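Local coordinates for STAS/SEC14 domain-containing protein (Shewanella loihica PV-4, PDB 2Q3L), which is of unknown function but has a SpoIIAA-like fold of the STAS clan and may associate with membranes and bind a ligand, at residues F20-K25 with E43-G48. Residues are numbered along the deposited sequence; the frame is centred on the assembly and turned at random.
Sequences FYLAFK and ESALAG
Leu22 sets its forked end against the end of helix 32-45 and the residue that follows it, each methyl with its own partner. CD1 meets the single methyl of Ala45, CB, at 4.0 Å; CD2 meets CD2 of Leu46 at 4.2 Å. The CA atoms of Leu22 and Ala45 lie 7.9 Å apart, a gap bridged here by the leucine side chain and the alanine methyl. The CB bonds of both residues aim at the opposing segment. With chi1 at -172°, CG of Leu22 stands opposite the backbone N and beside the carbonyl carbon, and from there the two methyls divide between Ala45 and Leu46. Leu46 comes in differently: its CB bond heads off to one flank, and only its end turns back, the two leucine side chains crossing at about a right angle. Ile13 of strand 7-16 and Leu42 of helix 32-45 also touch Leu22, while Leu46 reaches Ile54 at the start of the next strand. The contact packs the C-terminal end of the helix against strand 19-30, within the beta-alpha-beta unit completed by strand 54-66. Purely aliphatic, with just 85 Å² buried, it rests on van der Waals packing of methyl groups and probably on the exclusion of water, with no polar bond between the segments to fix its direction.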
# COMPACT_ATOMS: atom_id res chain seq x y z
N PHE A 20 -19.84 -24.22 10.38
CA PHE A 20 -18.68 -23.70 9.69
C PHE A 20 -18.83 -22.16 9.64
O PHE A 20 -19.94 -21.65 9.68
CB PHE A 20 -18.54 -24.26 8.28
CG PHE A 20 -18.09 -25.69 8.24
CD1 PHE A 20 -16.77 -26.03 8.56
CD2 PHE A 20 -18.97 -26.71 7.83
CE1 PHE A 20 -16.33 -27.36 8.51
CE2 PHE A 20 -18.53 -28.05 7.77
CZ PHE A 20 -17.22 -28.38 8.14
N TYR A 21 -17.72 -21.44 9.64
CA TYR A 21 -17.79 -19.99 9.53
C TYR A 21 -16.57 -19.55 8.73
O TYR A 21 -15.56 -20.26 8.67
CB TYR A 21 -17.85 -19.28 10.91
CG TYR A 21 -16.66 -19.50 11.81
CD1 TYR A 21 -16.59 -20.61 12.66
CD2 TYR A 21 -15.61 -18.60 11.82
CE1 TYR A 21 -15.49 -20.81 13.50
CE2 TYR A 21 -14.50 -18.79 12.65
CZ TYR A 21 -14.44 -19.89 13.48
OH TYR A 21 -13.33 -20.07 14.28
N LEU A 22 -16.70 -18.38 8.12
CA LEU A 22 -15.65 -17.80 7.32
C LEU A 22 -14.81 -16.95 8.27
O LEU A 22 -15.35 -16.18 9.05
CB LEU A 22 -16.28 -17.00 6.18
CG LEU A 22 -15.37 -16.45 5.11
CD1 LEU A 22 -14.55 -17.54 4.48
CD2 LEU A 22 -16.17 -15.64 4.05
N ALA A 23 -13.50 -17.17 8.24
CA ALA A 23 -12.60 -16.48 9.16
C ALA A 23 -11.61 -15.64 8.42
O ALA A 23 -11.03 -16.08 7.41
CB ALA A 23 -11.84 -17.49 10.05
N PHE A 24 -11.41 -14.44 8.93
CA PHE A 24 -10.43 -13.50 8.41
C PHE A 24 -9.58 -13.04 9.56
O PHE A 24 -10.04 -12.92 10.70
CB PHE A 24 -11.09 -12.24 7.85
CG PHE A 24 -12.08 -12.49 6.77
CD1 PHE A 24 -13.37 -12.83 7.08
CD2 PHE A 24 -11.73 -12.31 5.43
CE1 PHE A 24 -14.29 -13.04 6.09
CE2 PHE A 24 -12.65 -12.51 4.42
CZ PHE A 24 -13.93 -12.88 4.75
N LYS A 25 -8.34 -12.73 9.24
CA LYS A 25 -7.44 -12.14 10.19
C LYS A 25 -6.64 -11.13 9.40
O LYS A 25 -5.85 -11.49 8.52
CB LYS A 25 -6.52 -13.14 10.90
CG LYS A 25 -5.67 -12.40 11.93
CD LYS A 25 -4.66 -13.23 12.63
CE LYS A 25 -4.03 -12.34 13.73
NZ LYS A 25 -3.02 -13.05 14.46
N GLU A 43 -14.35 -15.18 -3.32
CA GLU A 43 -15.30 -15.55 -4.36
C GLU A 43 -15.60 -17.10 -4.39
O GLU A 43 -16.73 -17.52 -4.63
CB GLU A 43 -14.79 -15.06 -5.69
CG GLU A 43 -14.91 -13.54 -5.84
CD GLU A 43 -14.19 -13.02 -7.08
OE1 GLU A 43 -13.61 -13.84 -7.81
OE2 GLU A 43 -14.18 -11.79 -7.31
N SER A 44 -14.57 -17.91 -4.12
CA SER A 44 -14.72 -19.35 -4.02
C SER A 44 -15.67 -19.72 -2.83
O SER A 44 -16.66 -20.41 -3.01
CB SER A 44 -13.33 -20.00 -3.90
OG SER A 44 -13.44 -21.38 -3.69
N ALA A 45 -15.39 -19.18 -1.65
CA ALA A 45 -16.21 -19.37 -0.45
C ALA A 45 -17.68 -19.04 -0.63
O ALA A 45 -18.51 -19.73 -0.09
CB ALA A 45 -15.66 -18.53 0.72
N LEU A 46 -17.99 -18.01 -1.40
CA LEU A 46 -19.36 -17.56 -1.56
C LEU A 46 -20.05 -17.99 -2.82
O LEU A 46 -21.12 -17.47 -3.09
CB LEU A 46 -19.41 -16.00 -1.57
CG LEU A 46 -18.65 -15.20 -0.53
CD1 LEU A 46 -18.98 -13.76 -0.68
CD2 LEU A 46 -18.89 -15.63 0.87
N ALA A 47 -19.42 -18.85 -3.61
CA ALA A 47 -20.01 -19.30 -4.87
C ALA A 47 -21.37 -19.95 -4.61
O ALA A 47 -21.49 -20.82 -3.74
CB ALA A 47 -19.08 -20.29 -5.58
N GLY A 48 -22.37 -19.51 -5.36
CA GLY A 48 -23.74 -20.00 -5.25
C GLY A 48 -24.64 -19.37 -4.20
O GLY A 48 -25.82 -19.67 -4.17